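Local atomic coordinates of pumilio homology domain family member 4 (Saccharomyces cerevisiae, PDB entry 3BWT), a protein that binds single-stranded mRNA through its Pumilio homology domain, the part present here, and takes part in regulating gene expression. Residues 175-180 with 209-214; 163-168 with 197-202. All coordinates share one frame; numbering follows the deposited sequence.

Contact 1. Residues 175-180 with 209-214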
loop_
_atom_site.group_PDB
_atom_site.type_symbol
_atom_site.label_atom_id
_atom_site.label_comp_id
_atom_site.label_asym_id
_atom_site.label_seq_id
_atom_site.Cartn_x
_atom_site.Cartn_y
_atom_site.Cartn_z
ATOM N N ARG A 175 -3.567 2.827 -1.138
ATOM C CA ARG A 175 -3.759 3.023 -2.568
ATOM C C ARG A 175 -5.022 3.860 -2.817
ATOM O O ARG A 175 -5.073 4.656 -3.757
ATOM C CB ARG A 175 -3.841 1.673 -3.275
ATOM C CG ARG A 175 -3.271 1.651 -4.679
ATOM C CD ARG A 175 -1.935 2.361 -4.754
ATOM N NE ARG A 175 -0.899 1.695 -3.975
ATOM C CZ ARG A 175 0.141 1.060 -4.504
ATOM N NH1 ARG A 175 0.290 1.010 -5.822
ATOM N NH2 ARG A 175 1.036 0.476 -3.714
ATOM N N CYS A 176 -6.033 3.684 -1.964
ATOM C CA CYS A 176 -7.266 4.464 -2.043
ATOM C C CYS A 176 -6.976 5.947 -1.875
ATOM O O CYS A 176 -7.510 6.779 -2.611
ATOM C CB CYS A 176 -8.277 4.008 -0.987
ATOM S SG CYS A 176 -9.060 2.389 -1.313
ATOM N N LEU A 177 -6.127 6.277 -0.907
ATOM C CA LEU A 177 -5.763 7.671 -0.654
ATOM C C LEU A 177 -4.864 8.232 -1.745
ATOM O O LEU A 177 -4.741 9.445 -1.887
ATOM C CB LEU A 177 -5.064 7.814 0.693
ATOM C CG LEU A 177 -5.937 7.473 1.892
ATOM C CD1 LEU A 177 -5.129 7.602 3.150
ATOM C CD2 LEU A 177 -7.143 8.372 1.932
ATOM N N ASP A 178 -4.225 7.344 -2.501
ATOM C CA ASP A 178 -3.359 7.753 -3.597
ATOM C C ASP A 178 -4.170 8.221 -4.802
ATOM O O ASP A 178 -3.811 9.191 -5.459
ATOM C CB ASP A 178 -2.455 6.594 -4.021
ATOM C CG ASP A 178 -1.203 6.477 -3.167
ATOM O OD1 ASP A 178 -0.965 7.357 -2.315
ATOM O OD2 ASP A 178 -0.446 5.498 -3.352
ATOM N N HIS A 179 -5.268 7.523 -5.081
ATOM C CA HIS A 179 -5.975 7.676 -6.345
ATOM C C HIS A 179 -7.415 8.127 -6.155
ATOM O O HIS A 179 -8.084 8.542 -7.106
ATOM C CB HIS A 179 -5.952 6.358 -7.117
ATOM C CG HIS A 179 -4.577 5.902 -7.474
ATOM N ND1 HIS A 179 -3.852 6.467 -8.499
ATOM C CD2 HIS A 179 -3.786 4.945 -6.939
ATOM C CE1 HIS A 179 -2.677 5.871 -8.587
ATOM N NE2 HIS A 179 -2.613 4.941 -7.652
ATOM N N GLY A 180 -7.894 8.040 -4.924
ATOM C CA GLY A 180 -9.250 8.443 -4.631
ATOM C C GLY A 180 -9.538 9.898 -4.946
ATOM O O GLY A 180 -8.686 10.771 -4.763
ATOM N N VAL A 209 -2.813 5.778 9.515
ATOM C CA VAL A 209 -2.930 7.065 10.169
ATOM C C VAL A 209 -1.792 7.989 9.740
ATOM O O VAL A 209 -1.991 9.191 9.539
ATOM C CB VAL A 209 -2.949 6.901 11.697
ATOM C CG1 VAL A 209 -3.056 8.251 12.382
ATOM C CG2 VAL A 209 -4.102 6.006 12.106
ATOM N N GLN A 210 -0.599 7.428 9.586
ATOM C CA GLN A 210 0.540 8.206 9.107
ATOM C C GLN A 210 0.356 8.627 7.656
ATOM O O GLN A 210 0.759 9.713 7.257
ATOM C CB GLN A 210 1.819 7.388 9.193
ATOM C CG GLN A 210 2.248 6.962 10.584
ATOM C CD GLN A 210 3.637 6.340 10.551
ATOM O OE1 GLN A 210 4.600 6.987 10.146
ATOM N NE2 GLN A 210 3.739 5.076 10.942
ATOM N N TYR A 211 -0.231 7.752 6.853
ATOM C CA TYR A 211 -0.287 7.996 5.430
ATOM C C TYR A 211 -1.203 9.175 5.111
ATOM O O TYR A 211 -0.970 9.921 4.161
ATOM C CB TYR A 211 -0.721 6.736 4.685
ATOM C CG TYR A 211 -0.270 6.735 3.244
ATOM C CD1 TYR A 211 1.082 6.810 2.923
ATOM C CD2 TYR A 211 -1.190 6.683 2.210
ATOM C CE1 TYR A 211 1.501 6.819 1.615
ATOM C CE2 TYR A 211 -0.781 6.699 0.892
ATOM C CZ TYR A 211 0.564 6.765 0.599
ATOM O OH TYR A 211 0.971 6.781 -0.714
ATOM N N ILE A 212 -2.246 9.339 5.913
ATOM C CA ILE A 212 -3.156 10.456 5.746
ATOM C C ILE A 212 -2.363 11.739 5.839
ATOM O O ILE A 212 -2.540 12.646 5.039
ATOM C CB ILE A 212 -4.229 10.467 6.842
ATOM C CG1 ILE A 212 -5.140 9.250 6.689
ATOM C CG2 ILE A 212 -5.015 11.797 6.826
ATOM C CD1 ILE A 212 -6.115 9.074 7.827
ATOM N N ILE A 213 -1.482 11.801 6.829
ATOM C CA ILE A 213 -0.668 12.984 7.058
ATOM C C ILE A 213 0.356 13.153 5.948
ATOM O O ILE A 213 0.526 14.237 5.408
ATOM C CB ILE A 213 0.021 12.899 8.410
ATOM C CG1 ILE A 213 -1.038 12.753 9.501
ATOM C CG2 ILE A 213 0.886 14.125 8.653
ATOM C CD1 ILE A 213 -0.491 12.798 10.901
ATOM N N THR A 214 1.029 12.066 5.604
ATOM C CA THR A 214 1.944 12.044 4.471
ATOM C C THR A 214 1.334 12.677 3.226
ATOM O O THR A 214 1.960 13.498 2.553
ATOM C CB THR A 214 2.341 10.593 4.142
ATOM O OG1 THR A 214 3.230 10.117 5.155
ATOM C CG2 THR A 214 3.016 10.495 2.773
#

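Contact 2. Residues 163-168 with 197-202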
loop_
_atom_site.group_PDB
_atom_site.type_symbol
_atom_site.label_atom_id
_atom_site.label_comp_id
_atom_site.label_asym_id
_atom_site.label_seq_id
_atom_site.Cartn_x
_atom_site.Cartn_y
_atom_site.Cartn_z
ATOM N N ILE A 163 -10.077 -4.016 7.742
ATOM C CA ILE A 163 -9.295 -3.802 6.530
ATOM C C ILE A 163 -8.136 -2.843 6.785
ATOM O O ILE A 163 -7.027 -3.041 6.289
ATOM C CB ILE A 163 -10.170 -3.339 5.350
ATOM C CG1 ILE A 163 -10.461 -4.523 4.429
ATOM C CG2 ILE A 163 -9.475 -2.242 4.552
ATOM C CD1 ILE A 163 -11.529 -4.253 3.404
ATOM N N ALA A 164 -8.403 -1.812 7.573
ATOM C CA ALA A 164 -7.373 -0.874 7.990
ATOM C C ALA A 164 -6.299 -1.534 8.864
ATOM O O ALA A 164 -5.122 -1.182 8.783
ATOM C CB ALA A 164 -8.008 0.290 8.721
ATOM N N THR A 165 -6.703 -2.485 9.699
ATOM C CA THR A 165 -5.765 -3.128 10.620
ATOM C C THR A 165 -5.204 -4.442 10.064
ATOM O O THR A 165 -4.668 -5.263 10.812
ATOM C CB THR A 165 -6.403 -3.394 12.004
ATOM O OG1 THR A 165 -7.614 -4.141 11.836
ATOM C CG2 THR A 165 -6.708 -2.093 12.729
ATOM N N HIS A 166 -5.319 -4.634 8.755
ATOM C CA HIS A 166 -4.845 -5.859 8.151
ATOM C C HIS A 166 -3.512 -5.636 7.445
ATOM O O HIS A 166 -3.291 -4.584 6.884
ATOM C CB HIS A 166 -5.887 -6.400 7.178
ATOM C CG HIS A 166 -5.619 -7.802 6.731
ATOM N ND1 HIS A 166 -4.681 -8.110 5.767
ATOM C CD2 HIS A 166 -6.151 -8.981 7.129
ATOM C CE1 HIS A 166 -4.655 -9.419 5.587
ATOM N NE2 HIS A 166 -5.540 -9.968 6.396
ATOM N N ARG A 167 -2.630 -6.634 7.477
ATOM C CA ARG A 167 -1.310 -6.521 6.854
ATOM C C ARG A 167 -1.399 -6.034 5.410
ATOM O O ARG A 167 -0.602 -5.208 4.982
ATOM C CB ARG A 167 -0.525 -7.848 6.928
ATOM C CG ARG A 167 0.835 -7.799 6.219
ATOM C CD ARG A 167 1.659 -9.075 6.366
ATOM N NE ARG A 167 1.876 -9.438 7.768
ATOM C CZ ARG A 167 2.929 -9.066 8.485
ATOM N NH1 ARG A 167 3.877 -8.330 7.929
ATOM N NH2 ARG A 167 3.034 -9.424 9.756
ATOM N N HIS A 168 -2.369 -6.558 4.668
ATOM C CA HIS A 168 -2.517 -6.223 3.261
ATOM C C HIS A 168 -3.602 -5.187 3.041
ATOM O O HIS A 168 -3.468 -4.325 2.196
ATOM C CB HIS A 168 -2.826 -7.476 2.438
ATOM C CG HIS A 168 -1.842 -8.581 2.643
ATOM N ND1 HIS A 168 -0.491 -8.421 2.420
ATOM C CD2 HIS A 168 -2.006 -9.852 3.076
ATOM C CE1 HIS A 168 0.132 -9.550 2.705
ATOM N NE2 HIS A 168 -0.764 -10.433 3.106
ATOM N N ASP A 197 -8.152 6.114 17.455
ATOM C CA ASP A 197 -7.627 5.533 18.689
ATOM C C ASP A 197 -7.095 4.108 18.442
ATOM O O ASP A 197 -5.916 3.816 18.679
ATOM C CB ASP A 197 -8.696 5.528 19.787
ATOM C CG ASP A 197 -8.926 6.907 20.406
ATOM O OD1 ASP A 197 -8.376 7.908 19.901
ATOM O OD2 ASP A 197 -9.667 6.988 21.411
ATOM N N LYS A 198 -7.972 3.237 17.946
ATOM C CA LYS A 198 -7.628 1.846 17.653
ATOM C C LYS A 198 -6.470 1.711 16.667
ATOM O O LYS A 198 -5.531 0.946 16.897
ATOM C CB LYS A 198 -8.850 1.097 17.100
ATOM C CG LYS A 198 -9.954 0.853 18.123
ATOM C CD LYS A 198 -10.639 -0.498 17.906
ATOM C CE LYS A 198 -11.501 -0.873 19.106
ATOM N NZ LYS A 198 -11.739 -2.342 19.199
ATOM N N LEU A 199 -6.556 2.444 15.562
ATOM C CA LEU A 199 -5.574 2.354 14.486
ATOM C C LEU A 199 -4.167 2.730 14.928
ATOM O O LEU A 199 -3.189 2.156 14.483
ATOM C CB LEU A 199 -5.987 3.267 13.334
ATOM C CG LEU A 199 -7.337 3.017 12.682
ATOM C CD1 LEU A 199 -7.564 4.068 11.634
ATOM C CD2 LEU A 199 -7.356 1.642 12.071
ATOM N N THR A 200 -4.080 3.722 15.796
ATOM C CA THR A 200 -2.799 4.278 16.205
ATOM C C THR A 200 -1.957 3.229 16.937
ATOM O O THR A 200 -0.743 3.160 16.765
ATOM C CB THR A 200 -3.020 5.552 17.073
ATOM O OG1 THR A 200 -3.726 6.531 16.296
ATOM C CG2 THR A 200 -1.696 6.145 17.572
ATOM N N LEU A 201 -2.625 2.400 17.733
ATOM C CA LEU A 201 -1.967 1.376 18.533
ATOM C C LEU A 201 -1.771 0.088 17.748
ATOM O O LEU A 201 -1.158 -0.863 18.229
ATOM C CB LEU A 201 -2.795 1.089 19.779
ATOM C CG LEU A 201 -2.973 2.261 20.748
ATOM C CD1 LEU A 201 -3.546 1.773 22.079
ATOM C CD2 LEU A 201 -1.641 2.994 20.944
ATOM N N ASP A 202 -2.287 0.062 16.530
ATOM C CA ASP A 202 -2.279 -1.155 15.736
ATOM C C ASP A 202 -1.008 -1.305 14.899
ATOM O O ASP A 202 -0.506 -0.325 14.356
ATOM C CB ASP A 202 -3.497 -1.175 14.823
ATOM C CG ASP A 202 -3.634 -2.468 14.090
ATOM O OD1 ASP A 202 -3.120 -2.553 12.954
ATOM O OD2 ASP A 202 -4.218 -3.411 14.666
HETATM O O HOH W 1 -3.804 -6.143 13.202
#

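Contact 1. Residues 175-180 with 209-214
The one polar link between residues 175-180 and 209-214 runs from Y211 to D178. The hydroxyl of Y211 donates to the carboxylate, OH lying 2.6 Å from D178 OD1, although the position of that oxygen is less certain. OD1 sits in the plane of the phenol ring at its edge, and the carboxylate plane is turned 60° from the ring. Y211 reaches it because CG is anti to the backbone N (chi1 -157°), which sends the ring across the gap between the two backbones; the axes of 175-179 and 209-214 approach to 10.5 Å.

The carboxylate also lies among positive charges. Within its own helix, D178 OD2 is 3.9 Å from R175 NE, a long pairing of charges in which no N-H points at the oxygen; K215 makes another long, weak ion pair with OD1.

The apolar part of the contact is carried by L177. Its CD1 lies 3.9 Å from I212 CG1 and also meets the edge of the Y211 ring, 4.2 Å from Y211 CD2. The leucine and the phenol lie alongside each other, pointing opposite ways, so the leucine flanks the near part of the ring while the hydroxyl goes on to the acid. A phenylalanine in place of Y211 would probably keep the packing on L177 but leave D178 without its hydroxyl donor.

These two helical segments run nearly parallel (15°) and are joined by a buried leucine-isoleucine contact beside a partly exposed phenol-carboxylate bond; the distant positive charges of R175 and K215 may help, weakly, to keep D178 ionised.

Contact 2. Residues 163-168 with 197-202
D202 OD1 accepts from two backbone N atoms, those of F204 and G205, capping the start of helix 205-219, while the same carboxylate rests against T165. Its other oxygen turns to the neighbouring segment through a water, which donates to D202 OD2 at 3.1 Å and to T165 O at 2.7 Å. No direct hydrogen bond joins 163-168 to 197-202, so this bridge is their polar link, and it uses a backbone carbonyl on the threonine side.

The T165 side chain meets the same carboxylate with its carbon atoms. The methyl T165 CG2 is 3.4 Å from D202 CG, and T165 CB lies 3.4 Å from D202 OD2; the threonine side chain lies roughly perpendicular to that of the aspartate. With chi1 at 54°, OG1 falls between the backbone N and the carbonyl carbon, where it hydrogen-bonds to I161 O in the preceding helix, and CG2 is left to face the aspartate.

Behind this pair the contact becomes apolar. L199 CD2 touches both A164 CB (3.7 Å) and T165 CG2 (3.8 Å). A164 also packs on L173 of helix 169-179, so that its small side chain touches both this leucine and L199.

Within 163-168 a second cap forms: H168 N donates to H166 ND1 at 3.0 Å, nearly in the imidazole plane. Segments 163-168 and 197-202 each end a short helix (160-164 and 196-200) and lead into a long one (169-179 and 205-219), and their side-by-side packing is characteristic of consecutive repeats in the all-helical Pumilio homology domain.

In the fold
Followed from the N terminus, the chain leaves helix 160-164 through 163-168, runs along helix 169-179 to 175-180, and passes through helix 182-193 to helix 196-200 and segment 197-202. It then enters helix 205-219, which carries 209-214. Contact 2 closes the loop from 163-168 to 197-202, and contact 1 the one from 175-180 to 209-214; each spans 28 intervening residues, and the two cross rather than nest. Both join Pumilio repeat 5 to repeat 6, at centres about 14 Å apart. They touch within repeat 6, where V209 CG2 packs 3.5 Å from L199 CB, joining helix 205-219 to the short helix 196-200 before it.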